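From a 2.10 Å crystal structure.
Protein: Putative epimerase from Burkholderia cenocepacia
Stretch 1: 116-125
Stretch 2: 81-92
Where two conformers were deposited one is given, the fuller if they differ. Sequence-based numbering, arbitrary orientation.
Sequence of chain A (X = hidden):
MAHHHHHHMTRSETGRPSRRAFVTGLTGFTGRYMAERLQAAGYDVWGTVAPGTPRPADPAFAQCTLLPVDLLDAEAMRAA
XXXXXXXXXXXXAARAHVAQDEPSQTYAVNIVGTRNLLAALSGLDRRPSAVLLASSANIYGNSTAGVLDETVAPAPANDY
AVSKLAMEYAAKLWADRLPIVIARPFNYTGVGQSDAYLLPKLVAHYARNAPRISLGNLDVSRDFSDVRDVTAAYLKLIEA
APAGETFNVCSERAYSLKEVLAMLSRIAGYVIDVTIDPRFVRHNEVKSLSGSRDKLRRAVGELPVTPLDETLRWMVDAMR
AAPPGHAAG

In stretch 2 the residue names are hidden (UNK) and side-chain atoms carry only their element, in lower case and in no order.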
# COMPACT_ATOMS: atom_id res chain seq x y z
N ASN A 116 -6.84 13.00 1.37
CA ASN A 116 -7.67 14.20 1.36
C ASN A 116 -7.41 15.09 2.57
O ASN A 116 -7.37 16.31 2.44
CB ASN A 116 -9.15 13.85 1.33
CG ASN A 116 -9.56 13.26 0.00
OD1 ASN A 116 -8.86 13.39 -0.99
ND2 ASN A 116 -10.72 12.62 -0.02
N LEU A 117 -7.24 14.46 3.73
CA LEU A 117 -6.90 15.19 4.95
C LEU A 117 -5.57 15.93 4.82
O LEU A 117 -5.47 17.11 5.17
CB LEU A 117 -6.85 14.25 6.16
CG LEU A 117 -6.26 14.85 7.44
CD1 LEU A 117 -7.16 16.00 7.99
CD2 LEU A 117 -6.05 13.76 8.51
N LEU A 118 -4.53 15.23 4.34
CA LEU A 118 -3.20 15.83 4.21
C LEU A 118 -3.23 16.98 3.20
O LEU A 118 -2.64 18.03 3.45
CB LEU A 118 -2.16 14.76 3.80
CG LEU A 118 -2.00 13.63 4.83
CD1 LEU A 118 -1.06 12.56 4.33
CD2 LEU A 118 -1.52 14.15 6.20
N ALA A 119 -3.93 16.80 2.08
CA ALA A 119 -4.05 17.87 1.09
C ALA A 119 -4.73 19.11 1.67
O ALA A 119 -4.34 20.25 1.38
CB ALA A 119 -4.81 17.38 -0.16
N ALA A 120 -5.76 18.88 2.49
CA ALA A 120 -6.48 19.96 3.15
C ALA A 120 -5.56 20.74 4.11
O ALA A 120 -5.57 21.97 4.13
CB ALA A 120 -7.69 19.42 3.90
N LEU A 121 -4.77 20.01 4.90
CA LEU A 121 -3.88 20.66 5.86
C LEU A 121 -2.76 21.41 5.14
O LEU A 121 -2.39 22.53 5.51
CB LEU A 121 -3.31 19.63 6.83
CG LEU A 121 -4.36 18.87 7.65
CD1 LEU A 121 -3.72 17.71 8.39
CD2 LEU A 121 -5.01 19.83 8.64
N SER A 122 -2.25 20.80 4.08
CA SER A 122 -1.11 21.34 3.35
C SER A 122 -1.48 22.67 2.67
O SER A 122 -0.62 23.52 2.44
CB SER A 122 -0.62 20.31 2.32
OG SER A 122 0.54 20.76 1.65
N GLY A 123 -2.75 22.83 2.36
CA GLY A 123 -3.21 24.04 1.70
C GLY A 123 -3.52 25.19 2.64
O GLY A 123 -3.83 26.28 2.19
N LEU A 124 -3.42 24.96 3.95
CA LEU A 124 -3.69 26.01 4.93
C LEU A 124 -2.62 27.08 4.89
O LEU A 124 -1.46 26.80 4.57
CB LEU A 124 -3.77 25.44 6.35
CG LEU A 124 -4.89 24.44 6.62
CD1 LEU A 124 -4.89 24.04 8.09
CD2 LEU A 124 -6.22 25.05 6.21
N ASP A 125 -3.01 28.30 5.23
CA ASP A 125 -2.08 29.42 5.34
C ASP A 125 -1.06 29.14 6.43
O ASP A 125 0.12 29.42 6.29
CB ASP A 125 -2.83 30.73 5.64
CG ASP A 125 -3.69 31.20 4.47
OD1 ASP A 125 -3.41 30.79 3.33
OD2 ASP A 125 -4.63 31.99 4.70
N UNK A 81 -10.98 21.98 7.39
CA UNK A 81 -9.64 22.27 7.88
C UNK A 81 -9.37 23.76 7.94
O UNK A 81 -8.77 24.26 8.90
c UNK A 81 -8.60 21.60 7.00
N UNK A 82 -9.79 24.46 6.90
CA UNK A 82 -9.54 25.90 6.81
C UNK A 82 -10.30 26.67 7.90
O UNK A 82 -9.86 27.72 8.35
c UNK A 82 -9.89 26.42 5.42
N UNK A 83 -11.44 26.13 8.31
CA UNK A 83 -12.26 26.69 9.38
C UNK A 83 -11.64 26.35 10.73
O UNK A 83 -11.50 27.20 11.60
o UNK A 83 -14.47 28.01 10.59
c UNK A 83 -14.70 26.86 10.20
o UNK A 83 -15.73 26.24 10.51
c UNK A 83 -13.69 26.14 9.28
N UNK A 84 -11.27 25.08 10.90
CA UNK A 84 -10.69 24.59 12.15
C UNK A 84 -9.30 25.19 12.43
O UNK A 84 -8.96 25.45 13.58
c UNK A 84 -10.63 23.06 12.14
N UNK A 85 -8.50 25.37 11.39
CA UNK A 85 -7.15 25.94 11.51
C UNK A 85 -6.31 25.28 12.62
O UNK A 85 -5.76 25.96 13.47
c UNK A 85 -7.21 27.44 11.78
c UNK A 85 -7.38 29.72 10.71
c UNK A 85 -7.61 28.23 10.55
n UNK A 85 -8.21 30.34 11.73
n UNK A 85 -10.17 31.17 12.60
c UNK A 85 -9.52 30.58 11.60
n UNK A 85 -10.18 30.20 10.50
N UNK A 86 -6.23 23.95 12.62
CA UNK A 86 -5.62 23.32 13.79
C UNK A 86 -4.11 23.52 13.92
O UNK A 86 -3.42 23.64 12.91
c UNK A 86 -5.92 21.84 13.57
c UNK A 86 -6.57 22.95 11.58
c UNK A 86 -5.91 21.71 12.08
N UNK A 87 -3.63 23.57 15.15
CA UNK A 87 -2.20 23.42 15.38
C UNK A 87 -1.83 21.94 15.53
O UNK A 87 -0.72 21.54 15.20
o UNK A 87 0.32 23.88 17.75
c UNK A 87 -1.75 24.19 16.62
o UNK A 87 0.39 24.79 15.75
c UNK A 87 -0.24 24.30 16.72
N UNK A 88 -2.76 21.13 16.02
CA UNK A 88 -2.53 19.68 16.18
C UNK A 88 -3.63 18.87 15.49
O UNK A 88 -4.81 19.22 15.57
c UNK A 88 -2.46 19.30 17.65
N UNK A 89 -3.25 17.80 14.82
CA UNK A 89 -4.21 16.95 14.14
C UNK A 89 -4.02 15.50 14.57
O UNK A 89 -2.89 15.02 14.64
c UNK A 89 -4.06 17.05 12.59
c UNK A 89 -5.00 16.07 11.89
c UNK A 89 -4.32 18.48 12.12
N UNK A 90 -5.11 14.81 14.88
CA UNK A 90 -5.03 13.38 15.13
C UNK A 90 -6.00 12.69 14.19
O UNK A 90 -7.20 12.93 14.22
c UNK A 90 -5.35 13.00 16.59
c UNK A 90 -5.11 11.49 16.81
c UNK A 90 -4.47 13.78 17.54
N UNK A 91 -5.46 11.84 13.34
CA UNK A 91 -6.26 11.16 12.33
C UNK A 91 -6.64 9.76 12.81
O UNK A 91 -5.82 8.86 12.77
c UNK A 91 -6.20 10.38 9.92
n UNK A 91 -6.80 9.17 8.19
c UNK A 91 -5.49 11.10 11.03
n UNK A 91 -7.54 10.54 9.66
c UNK A 91 -5.73 9.51 8.99
c UNK A 91 -7.88 9.80 8.61
N UNK A 92 -7.88 9.62 13.29
CA UNK A 92 -8.35 8.34 13.84
C UNK A 92 -9.37 7.66 12.94
O UNK A 92 -9.61 6.46 13.07
c UNK A 92 -8.87 9.57 17.54
c UNK A 92 -8.09 9.22 16.27
c UNK A 92 -6.88 8.34 16.58
c UNK A 92 -8.99 8.56 15.22

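Position 81 has one side-chain carbon, a CB pointing toward stretch 1. It lies 3.9 Å from Ala 120 CB and 4.3 Å from Leu 121 CD2. A lone CB means alanine: Ala 81.

Position 82 also has a single carbon. Its CB is 4.0 Å from Leu 124 CD2, and its CA is 3.5 Å from the same Leu 124 CD2. This is Ala 82.

Position 83 has two carbons, the second carrying two oxygens. The CB points away from stretch 1 and the side chain touches nothing there. The carboxylate on a short stem identifies Asp 83.

Position 84 has one carbon, without contact to stretch 1: Ala 84.

Position 85 has three carbons, a nitrogen, then a carbon carrying two more nitrogens. The end of the side chain leads away from stretch 1. This guanidinium marks Arg 85. It is the first residue to leave helical geometry, with positive phi. Arg 85 N still bonds to Ala 81 O at 2.7 Å, and Arg 85 NH1 makes a weak hydrogen bond to Ala 82 O at 3.3 Å.

Position 86 has three carbons closing a ring onto the backbone N. One ring carbon is 4.0 Å from Leu 121 CD2, and another is 4.0 Å from Leu 124 CD1. Such a ring is proline: Pro 86.

Position 87 has two carbons, the second with two oxygens, out of reach of stretch 1. It is Asp 87, whose carboxylate is hydrogen-bonded elsewhere in the structure.

Position 88 has one carbon and no contact: Ala 88.

Position 89 has a CB carrying two carbons, and it points toward stretch 1. One branch carbon is 3.8 Å from Leu 121 CD2, the other 4.2 Å from Leu 117 CD2. This fork is Val 89.

Position 90 has the same fork but points away. It is Val 90.

Position 91 has a CB and a five-membered ring of three carbons and two nitrogens. Leu 117 CD2 sits over one ring face in a CH-pi contact, 3.7 Å from the ring carbon bonded to CB. The ring is imidazole: His 91.

Position 92 has four carbons, forked at the second, out of reach: Leu 92.

The contact is apolar, with no hydrogen bonds across it. Helix 116-122 runs nearly antiparallel to strand 88-91, their axes 11.1 Å apart at closest approach. Leu 117 and Leu 121 reach across to the strand. Ala 120 and Ala 81 meet through small side chains where the helices come close, Ala 120 CA lying 6.1 Å from Ala 81 CA. Leu 124, just past the helix, packs against Ala 82 and Pro 86.

Stretch 2 (81-92) AADARPDAVVHL
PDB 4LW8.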